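Local coordinates for ATP-dependent Clp protease proteolytic subunit (Listeria monocytogenes, PDB 4JCQ) that is a subunit of the Clp serine peptidase, which probably degrades misfolded proteins together with an ATP-driven partner, and packs into heptameric rings, at the interface of chains A and B. Sequence-based numbering; all coordinates share one arbitrary frame. Chains: chain A/B, ATP-dependent Clp protease proteolytic subunit.

Contact 1: the interface of chains A and B. Residues chain A 35-36, 39, 69; chain B 25, 27, 58, 86-87.
With CG anti to its carbonyl carbon (chi1 -72°), B:Tyr27 points its ring across to A:Glu36 and A:Ser39, and A:Thr69, its OG1 set beside the backbone N (chi1 -70°), turns its hydroxyl toward B:Asn58 and B:Thr86. The ring of B:Tyr27 lies against the helix backbone, B:Tyr27 CD1 being 3.5 Å from A:Glu36 CA, and the phenolic B:Tyr27 OH hydrogen-bonds A:Ser39 OG at 3.0 Å. A:Ser39 OG also donates to the carbonyl O of A:Ala35 at 2.8 Å, which ties the serine hydroxyl to its own helix. A:Thr69 OG1 is gripped twice: B:Asn58 ND2 donates to it at 2.7 Å, and B:Thr86 OG1 bonds it at 2.7 Å, the two threonines crossing at about a right angle. The methyl CG2 of A:Thr69 meanwhile packs 3.9 Å from B:Tyr27 CE1. At the other end a water joins A:Glu36 OE1 to the backbone of B:Leu25 and B:Tyr27, while A:Glu36 CG rests on B:Leu25 CD1 at 3.7 Å. Helices 32-48 and 64-76 of one subunit thus sit against strands 23-27, 53-59 and 81-86 of its ring neighbour.

Contact 2: the interface of chains A and B. Residues chain A 46, 75-78; chain B 184-186.
A:Glu46 and B:Arg186 form the charged link here, a salt bridge between side chains that come from opposite directions. The arginine grips side-on: B:Arg186 NE bonds A:Glu46 OE2 at 3.0 Å, and B:Arg186 NH2 bonds A:Glu46 OE1 at 3.0 Å. The flat groups are far from coplanar, their planes 51° apart; OE1 lies in the guanidinium plane, yet NH2 meets it from above the carboxylate plane. A:Lys78 N donates to A:Glu46 OE2 at 3.0 Å from the opposite face to NE, a second-shell bond that steadies the acid and should favour its charged form. A neutral polar link is B:Asn185 ND2 to the carbonyl O of A:Lys75 at 2.8 Å, with the carbonyl oxygen tilted out of the amide plane. Farther out, A:Lys75 NZ and B:Glu184 OE1 are 4.3 Å apart, where opposite charges may attract without touching. Among the packing contacts, A:Phe76 CE2 lies over one guanidinium face, toward its rim and 3.7 Å from B:Arg186 CZ, with ring and guanidinium planes 45° apart. B:Arg186 CG sits over one face of the A:Phe76 ring, toward the rim, and the bend at chi2 (-79°) turns CD and the guanidinium toward A:Glu46. A:Lys78 CG packs on B:Arg186 CB at 4.0 Å. The end of helix 64-76 and the loop after it, with helix 32-48 alongside, receive the neighbour's segment leading into 3-10 helix 186-189.

Contact 3: the interface of chains A and B. Residues chain A 73, 76; chain B 56, 108, 183-185, 189.
A:Phe76 enters an apolar pocket of chain B, where B:Phe56, B:Leu108, B:Ile183 and B:Leu189 meet different parts of its ring. The aromatic contact comes first: A:Phe76 and B:Phe56 approach from opposite directions, and A:Phe76 CE2 lies in the plane of the B:Phe56 ring, at its edge, 3.9 Å from B:Phe56 CZ, so the two rings meet without stacking face to face. Sulfur comes next. A:Met73 is bent at chi2 and chi3, and its SD sits 3.8 Å from B:Phe56 CE2, so B:Phe56 is met at its edge by A:Phe76 and over one face, near CE2, by the sulfur of A:Met73. Aliphatic groups add further walls. B:Leu189 CD2 lies in the plane of the A:Phe76 ring, 3.8 Å from A:Phe76 CZ, its side chain crossing at about a right angle. B:Ile183 CD1 approaches CE1 of A:Phe76 at 3.7 Å, its side chain obliquely placed, and B:Leu108 CD1 comes to 3.9 Å from A:Phe76 CD1. With CG anti to the backbone N (chi1 179°), the A:Phe76 ring is directed away from its own helix into this group, and partners over one face and at the edge should limit how far it can tilt. Both chain A residues belong to helix 64-76, near its end, while the pocket draws on strands 53-59 and 105-108, the loop at 183-185 and 3-10 helix 186-189 of the adjoining subunit.

Contact 1: the interface of chains A and B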
ATOM      1  N   ALA A  35      -2.058  13.167 -15.787  1.00 21.42           N
ATOM      2  CA  ALA A  35      -1.857  13.160 -17.237  1.00 22.13           C
ATOM      3  C   ALA A  35      -1.569  11.752 -17.768  1.00 23.18           C
ATOM      4  O   ALA A  35      -2.086  11.370 -18.819  1.00 23.90           O
ATOM      5  CB  ALA A  35      -0.747  14.125 -17.635  1.00 21.93           C
ATOM      6  N   GLU A  36      -0.759  10.990 -17.035  1.00 23.77           N
ATOM      7  CA  GLU A  36      -0.446   9.608 -17.403  1.00 25.81           C
ATOM      8  C   GLU A  36      -1.682   8.711 -17.324  1.00 26.30           C
ATOM      9  O   GLU A  36      -1.954   7.941 -18.246  1.00 26.81           O
ATOM     10  CB  GLU A  36       0.686   9.044 -16.535  1.00 28.76           C
ATOM     11  CG  GLU A  36       1.125   7.642 -16.942  1.00 32.36           C
ATOM     12  CD  GLU A  36       2.367   7.154 -16.218  1.00 36.79           C
ATOM     13  OE1 GLU A  36       3.109   7.982 -15.649  1.00 38.72           O
ATOM     14  OE2 GLU A  36       2.604   5.929 -16.227  1.00 40.17           O
ATOM     15  N   SER A  39      -4.092   9.775 -20.120  1.00 25.18           N
ATOM     16  CA  SER A  39      -3.528   9.317 -21.394  1.00 26.44           C
ATOM     17  C   SER A  39      -3.768   7.822 -21.614  1.00 27.51           C
ATOM     18  O   SER A  39      -4.178   7.413 -22.701  1.00 27.95           O
ATOM     19  CB  SER A  39      -2.031   9.628 -21.483  1.00 26.72           C
ATOM     20  OG  SER A  39      -1.798  11.026 -21.546  1.00 26.15           O
ATOM     21  N   THR A  69      -0.496  18.227 -22.295  1.00 23.11           N
ATOM     22  CA  THR A  69      -0.531  16.823 -22.707  1.00 23.00           C
ATOM     23  C   THR A  69      -1.963  16.299 -22.822  1.00 22.27           C
ATOM     24  O   THR A  69      -2.325  15.704 -23.837  1.00 23.44           O
ATOM     25  CB  THR A  69       0.316  15.929 -21.769  1.00 22.78           C
ATOM     26  OG1 THR A  69       1.703  16.223 -21.964  1.00 23.85           O
ATOM     27  CG2 THR A  69       0.095  14.447 -22.063  1.00 23.16           C
TER
ATOM     28  N   LEU B  25       4.469   5.136 -21.888  1.00 25.33           N
ATOM     29  CA  LEU B  25       4.435   6.516 -21.418  1.00 24.52           C
ATOM     30  C   LEU B  25       5.618   6.796 -20.503  1.00 23.69           C
ATOM     31  O   LEU B  25       5.840   6.082 -19.524  1.00 25.03           O
ATOM     32  CB  LEU B  25       3.115   6.827 -20.699  1.00 25.69           C
ATOM     33  CG  LEU B  25       1.786   6.564 -21.418  1.00 27.41           C
ATOM     34  CD1 LEU B  25       0.628   7.046 -20.560  1.00 28.87           C
ATOM     35  CD2 LEU B  25       1.728   7.222 -22.786  1.00 27.80           C
ATOM     36  N   TYR B  27       6.429   9.755 -18.383  1.00 22.00           N
ATOM     37  CA  TYR B  27       5.948  11.004 -17.800  1.00 22.69           C
ATOM     38  C   TYR B  27       6.622  11.230 -16.449  1.00 23.35           C
ATOM     39  O   TYR B  27       6.638  10.332 -15.603  1.00 24.47           O
ATOM     40  CB  TYR B  27       4.427  10.963 -17.595  1.00 23.22           C
ATOM     41  CG  TYR B  27       3.549  11.031 -18.839  1.00 23.73           C
ATOM     42  CD1 TYR B  27       2.231  11.477 -18.745  1.00 24.99           C
ATOM     43  CD2 TYR B  27       4.018  10.643 -20.097  1.00 24.14           C
ATOM     44  CE1 TYR B  27       1.407  11.535 -19.862  1.00 25.74           C
ATOM     45  CE2 TYR B  27       3.204  10.700 -21.221  1.00 24.79           C
ATOM     46  CZ  TYR B  27       1.898  11.145 -21.096  1.00 25.06           C
ATOM     47  OH  TYR B  27       1.083  11.201 -22.204  1.00 24.20           O
ATOM     48  N   ASN B  58       6.773  13.077 -21.692  1.00 22.39           N
ATOM     49  CA  ASN B  58       6.562  14.340 -20.996  1.00 22.11           C
ATOM     50  C   ASN B  58       7.488  14.356 -19.783  1.00 21.55           C
ATOM     51  O   ASN B  58       7.142  13.832 -18.723  1.00 21.03           O
ATOM     52  CB  ASN B  58       5.092  14.481 -20.563  1.00 22.39           C
ATOM     53  CG  ASN B  58       4.792  15.814 -19.885  1.00 23.09           C
ATOM     54  OD1 ASN B  58       5.652  16.411 -19.238  1.00 25.14           O
ATOM     55  ND2 ASN B  58       3.558  16.279 -20.023  1.00 23.61           N
ATOM     56  N   THR B  86       5.449  15.561 -25.742  1.00 21.85           N
ATOM     57  CA  THR B  86       4.219  16.205 -25.282  1.00 23.05           C
ATOM     58  C   THR B  86       4.426  16.954 -23.964  1.00 23.14           C
ATOM     59  O   THR B  86       5.052  16.434 -23.042  1.00 22.64           O
ATOM     60  CB  THR B  86       3.041  15.199 -25.187  1.00 24.11           C
ATOM     61  OG1 THR B  86       1.892  15.852 -24.644  1.00 25.80           O
ATOM     62  CG2 THR B  86       3.394  13.980 -24.325  1.00 24.24           C
ATOM     63  N   GLY B  87       3.908  18.179 -23.888  1.00 23.25           N
ATOM     64  CA  GLY B  87       4.054  19.011 -22.692  1.00 23.47           C
ATOM     65  C   GLY B  87       5.422  19.661 -22.643  1.00 22.98           C
ATOM     66  O   GLY B  87       5.594  20.793 -23.090  1.00 24.00           O
TER
HETATM   67  O   HOH W   1       5.622   7.302 -16.896  1.00 32.54           O

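Contact 2: the interface of chains A and B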
ATOM      1  N   GLU A  46      -9.675   4.372 -27.169  1.00 37.00           N
ATOM      2  CA  GLU A  46      -9.447   4.506 -28.607  1.00 39.26           C
ATOM      3  C   GLU A  46      -9.212   3.149 -29.274  1.00 41.23           C
ATOM      4  O   GLU A  46      -9.740   2.886 -30.356  1.00 42.47           O
ATOM      5  CB  GLU A  46      -8.266   5.442 -28.886  1.00 38.38           C
ATOM      6  CG  GLU A  46      -7.931   5.589 -30.364  1.00 40.41           C
ATOM      7  CD  GLU A  46      -6.683   6.408 -30.626  1.00 39.82           C
ATOM      8  OE1 GLU A  46      -5.704   6.298 -29.855  1.00 40.87           O
ATOM      9  OE2 GLU A  46      -6.681   7.157 -31.623  1.00 38.52           O
ATOM     10  N   LYS A  75      -7.314  15.835 -28.536  1.00 29.89           N
ATOM     11  CA  LYS A  75      -7.364  16.136 -29.969  1.00 33.15           C
ATOM     12  C   LYS A  75      -6.689  15.063 -30.829  1.00 33.75           C
ATOM     13  O   LYS A  75      -7.060  14.875 -31.990  1.00 35.40           O
ATOM     14  CB  LYS A  75      -6.745  17.508 -30.257  1.00 35.22           C
ATOM     15  CG  LYS A  75      -7.593  18.680 -29.791  1.00 36.30           C
ATOM     16  CD  LYS A  75      -7.159  19.975 -30.459  1.00 41.44           C
ATOM     17  CE  LYS A  75      -8.130  21.102 -30.147  1.00 44.16           C
ATOM     18  NZ  LYS A  75      -7.834  22.327 -30.939  1.00 50.28           N
ATOM     19  N   PHE A  76      -5.710  14.366 -30.253  1.00 32.30           N
ATOM     20  CA  PHE A  76      -4.920  13.363 -30.974  1.00 34.96           C
ATOM     21  C   PHE A  76      -5.708  12.097 -31.316  1.00 35.34           C
ATOM     22  O   PHE A  76      -5.643  11.609 -32.446  1.00 35.77           O
ATOM     23  CB  PHE A  76      -3.649  13.009 -30.187  1.00 35.13           C
ATOM     24  CG  PHE A  76      -2.790  11.964 -30.845  1.00 38.61           C
ATOM     25  CD1 PHE A  76      -1.976  12.291 -31.927  1.00 40.34           C
ATOM     26  CD2 PHE A  76      -2.783  10.653 -30.375  1.00 39.23           C
ATOM     27  CE1 PHE A  76      -1.181  11.328 -32.532  1.00 42.53           C
ATOM     28  CE2 PHE A  76      -1.990   9.687 -30.977  1.00 41.61           C
ATOM     29  CZ  PHE A  76      -1.188  10.025 -32.056  1.00 43.77           C
ATOM     30  N   ILE A  77      -6.442  11.572 -30.338  1.00 34.11           N
ATOM     31  CA  ILE A  77      -7.178  10.315 -30.509  1.00 35.33           C
ATOM     32  C   ILE A  77      -8.312  10.448 -31.529  1.00 35.38           C
ATOM     33  O   ILE A  77      -8.851  11.538 -31.731  1.00 33.31           O
ATOM     34  CB  ILE A  77      -7.706   9.754 -29.164  1.00 34.18           C
ATOM     35  CG1 ILE A  77      -8.652  10.753 -28.480  1.00 33.50           C
ATOM     36  CG2 ILE A  77      -6.541   9.370 -28.257  1.00 30.71           C
ATOM     37  CD1 ILE A  77      -9.431  10.181 -27.314  1.00 32.50           C
ATOM     38  N   LYS A  78      -8.654   9.335 -32.174  1.00 37.18           N
ATOM     39  CA  LYS A  78      -9.693   9.324 -33.207  1.00 39.11           C
ATOM     40  C   LYS A  78     -11.121   9.572 -32.702  1.00 35.75           C
ATOM     41  O   LYS A  78     -11.858  10.331 -33.331  1.00 35.48           O
ATOM     42  CB  LYS A  78      -9.621   8.048 -34.058  1.00 44.98           C
ATOM     43  CG  LYS A  78      -8.717   8.181 -35.277  1.00 54.80           C
ATOM     44  CD  LYS A  78      -8.672   6.906 -36.109  1.00 63.92           C
ATOM     45  CE  LYS A  78      -7.581   5.961 -35.629  1.00 69.38           C
ATOM     46  NZ  LYS A  78      -7.421   4.784 -36.526  1.00 71.95           N
TER
ATOM     47  N   GLU B 184      -1.053  16.658 -34.961  1.00 32.71           N
ATOM     48  CA  GLU B 184      -2.199  17.009 -34.127  1.00 36.01           C
ATOM     49  C   GLU B 184      -3.158  15.827 -33.982  1.00 37.03           C
ATOM     50  O   GLU B 184      -3.815  15.679 -32.952  1.00 31.74           O
ATOM     51  CB  GLU B 184      -2.934  18.221 -34.711  1.00 41.32           C
ATOM     52  CG  GLU B 184      -3.902  18.896 -33.747  1.00 46.02           C
ATOM     53  CD  GLU B 184      -4.739  19.980 -34.403  1.00 54.83           C
ATOM     54  OE1 GLU B 184      -5.928  20.107 -34.042  1.00 56.62           O
ATOM     55  OE2 GLU B 184      -4.216  20.705 -35.278  1.00 60.18           O
ATOM     56  N   ASN B 185      -3.223  14.993 -35.018  1.00 39.28           N
ATOM     57  CA  ASN B 185      -4.146  13.859 -35.063  1.00 44.12           C
ATOM     58  C   ASN B 185      -3.447  12.521 -35.302  1.00 48.99           C
ATOM     59  O   ASN B 185      -2.236  12.475 -35.539  1.00 48.53           O
ATOM     60  CB  ASN B 185      -5.218  14.092 -36.135  1.00 47.57           C
ATOM     61  CG  ASN B 185      -6.056  15.329 -35.868  1.00 49.52           C
ATOM     62  OD1 ASN B 185      -6.037  16.281 -36.648  1.00 53.90           O
ATOM     63  ND2 ASN B 185      -6.794  15.323 -34.763  1.00 50.34           N
ATOM     64  N   ARG B 186      -4.225  11.440 -35.241  1.00 53.29           N
ATOM     65  CA  ARG B 186      -3.726  10.073 -35.426  1.00 59.10           C
ATOM     66  C   ARG B 186      -3.131   9.797 -36.803  1.00 64.01           C
ATOM     67  O   ARG B 186      -2.123   9.094 -36.914  1.00 68.21           O
ATOM     68  CB  ARG B 186      -4.839   9.059 -35.145  1.00 58.39           C
ATOM     69  CG  ARG B 186      -4.828   8.489 -33.740  1.00 52.41           C
ATOM     70  CD  ARG B 186      -3.781   7.397 -33.588  1.00 50.32           C
ATOM     71  NE  ARG B 186      -3.733   6.880 -32.223  1.00 45.87           N
ATOM     72  CZ  ARG B 186      -2.730   6.167 -31.720  1.00 44.47           C
ATOM     73  NH1 ARG B 186      -1.668   5.876 -32.462  1.00 43.97           N
ATOM     74  NH2 ARG B 186      -2.787   5.747 -30.466  1.00 41.86           N
TER

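Contact 3: the interface of chains A and B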
ATOM      1  N   MET A  73      -3.765  15.191 -26.196  1.00 25.94           N
ATOM      2  CA  MET A  73      -4.192  13.790 -26.293  1.00 27.11           C
ATOM      3  C   MET A  73      -5.669  13.669 -26.667  1.00 27.27           C
ATOM      4  O   MET A  73      -6.051  12.770 -27.421  1.00 27.55           O
ATOM      5  CB  MET A  73      -3.905  13.022 -24.996  1.00 27.80           C
ATOM      6  CG  MET A  73      -2.439  12.656 -24.780  1.00 31.31           C
ATOM      7  SD  MET A  73      -1.681  11.653 -26.082  1.00 36.76           S
ATOM      8  CE  MET A  73      -2.797  10.259 -26.167  1.00 30.06           C
ATOM      9  N   PHE A  76      -5.710  14.366 -30.253  1.00 32.30           N
ATOM     10  CA  PHE A  76      -4.920  13.363 -30.974  1.00 34.96           C
ATOM     11  C   PHE A  76      -5.708  12.097 -31.316  1.00 35.34           C
ATOM     12  O   PHE A  76      -5.643  11.609 -32.446  1.00 35.77           O
ATOM     13  CB  PHE A  76      -3.649  13.009 -30.187  1.00 35.13           C
ATOM     14  CG  PHE A  76      -2.790  11.964 -30.845  1.00 38.61           C
ATOM     15  CD1 PHE A  76      -1.976  12.291 -31.927  1.00 40.34           C
ATOM     16  CD2 PHE A  76      -2.783  10.653 -30.375  1.00 39.23           C
ATOM     17  CE1 PHE A  76      -1.181  11.328 -32.532  1.00 42.53           C
ATOM     18  CE2 PHE A  76      -1.990   9.687 -30.977  1.00 41.61           C
ATOM     19  CZ  PHE A  76      -1.188  10.025 -32.056  1.00 43.77           C
TER
ATOM     20  N   PHE B  56       5.324   8.074 -25.704  1.00 19.71           N
ATOM     21  CA  PHE B  56       4.955   9.458 -25.407  1.00 19.45           C
ATOM     22  C   PHE B  56       5.814   9.955 -24.249  1.00 19.27           C
ATOM     23  O   PHE B  56       5.838   9.340 -23.181  1.00 19.88           O
ATOM     24  CB  PHE B  56       3.466   9.575 -25.056  1.00 19.62           C
ATOM     25  CG  PHE B  56       2.539   9.328 -26.218  1.00 20.74           C
ATOM     26  CD1 PHE B  56       2.131   8.038 -26.542  1.00 21.95           C
ATOM     27  CD2 PHE B  56       2.059  10.390 -26.981  1.00 21.02           C
ATOM     28  CE1 PHE B  56       1.274   7.809 -27.609  1.00 23.32           C
ATOM     29  CE2 PHE B  56       1.201  10.168 -28.049  1.00 21.71           C
ATOM     30  CZ  PHE B  56       0.808   8.874 -28.365  1.00 22.02           C
ATOM     31  N   LEU B 108       3.535  16.576 -30.361  1.00 19.40           N
ATOM     32  CA  LEU B 108       2.230  17.205 -30.226  1.00 19.84           C
ATOM     33  C   LEU B 108       2.446  18.725 -30.179  1.00 19.71           C
ATOM     34  O   LEU B 108       3.526  19.175 -29.790  1.00 20.35           O
ATOM     35  CB  LEU B 108       1.517  16.675 -28.976  1.00 19.80           C
ATOM     36  CG  LEU B 108       0.532  15.496 -29.118  1.00 20.54           C
ATOM     37  CD1 LEU B 108       0.752  14.625 -30.352  1.00 20.63           C
ATOM     38  CD2 LEU B 108       0.504  14.642 -27.858  1.00 20.08           C
ATOM     39  N   ILE B 183       2.545  16.826 -35.195  1.00 29.37           N
ATOM     40  CA  ILE B 183       1.266  16.171 -35.472  1.00 31.08           C
ATOM     41  C   ILE B 183       0.181  16.576 -34.475  1.00 31.18           C
ATOM     42  O   ILE B 183       0.464  16.813 -33.297  1.00 28.93           O
ATOM     43  CB  ILE B 183       1.399  14.628 -35.521  1.00 32.81           C
ATOM     44  CG1 ILE B 183       2.065  14.091 -34.244  1.00 32.44           C
ATOM     45  CG2 ILE B 183       2.167  14.201 -36.767  1.00 35.05           C
ATOM     46  CD1 ILE B 183       1.910  12.599 -34.036  1.00 34.46           C
ATOM     47  N   GLU B 184      -1.053  16.658 -34.961  1.00 32.71           N
ATOM     48  CA  GLU B 184      -2.199  17.009 -34.127  1.00 36.01           C
ATOM     49  C   GLU B 184      -3.158  15.827 -33.982  1.00 37.03           C
ATOM     50  O   GLU B 184      -3.815  15.679 -32.952  1.00 31.74           O
ATOM     51  CB  GLU B 184      -2.934  18.221 -34.711  1.00 41.32           C
ATOM     52  CG  GLU B 184      -3.902  18.896 -33.747  1.00 46.02           C
ATOM     53  CD  GLU B 184      -4.739  19.980 -34.403  1.00 54.83           C
ATOM     54  OE1 GLU B 184      -5.928  20.107 -34.042  1.00 56.62           O
ATOM     55  OE2 GLU B 184      -4.216  20.705 -35.278  1.00 60.18           O
ATOM     56  N   ASN B 185      -3.223  14.993 -35.018  1.00 39.28           N
ATOM     57  CA  ASN B 185      -4.146  13.859 -35.063  1.00 44.12           C
ATOM     58  C   ASN B 185      -3.447  12.521 -35.302  1.00 48.99           C
ATOM     59  O   ASN B 185      -2.236  12.475 -35.539  1.00 48.53           O
ATOM     60  CB  ASN B 185      -5.218  14.092 -36.135  1.00 47.57           C
ATOM     61  CG  ASN B 185      -6.056  15.329 -35.868  1.00 49.52           C
ATOM     62  OD1 ASN B 185      -6.037  16.281 -36.648  1.00 53.90           O
ATOM     63  ND2 ASN B 185      -6.794  15.323 -34.763  1.00 50.34           N
ATOM     64  N   LEU B 189       0.589  10.119 -37.610  1.00 79.02           N
ATOM     65  CA  LEU B 189       1.487   9.094 -37.076  1.00 81.09           C
ATOM     66  C   LEU B 189       1.370   7.790 -37.881  1.00 92.19           C
ATOM     67  O   LEU B 189       1.517   6.692 -37.334  1.00 96.06           O
ATOM     68  CB  LEU B 189       1.181   8.857 -35.588  1.00 73.70           C
ATOM     69  CG  LEU B 189       2.180   8.114 -34.692  1.00 63.52           C
ATOM     70  CD1 LEU B 189       3.407   8.963 -34.400  1.00 48.88           C
ATOM     71  CD2 LEU B 189       1.514   7.687 -33.392  1.00 58.51           C
TER

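Contact 2 and contact 3 lie about 6 Å apart between their C-alpha centres and share A:Phe76, B:Glu184 and B:Asn185; contact 1 is about 14 Å from contact 2 and 11 Å from contact 3. Helix 64-76 of chain A runs through all three, its helix 32-48 serves contacts 1 and 2, and strand 53-59 of chain B serves contacts 1 and 3. The interface is not an exact two-fold, as suits neighbours in a seven-membered ring. The centre of contact 1 is about 15 Å from B:Ser91, the predicted nucleophile, so ring packing might influence the active site, though the structure alone does not show this.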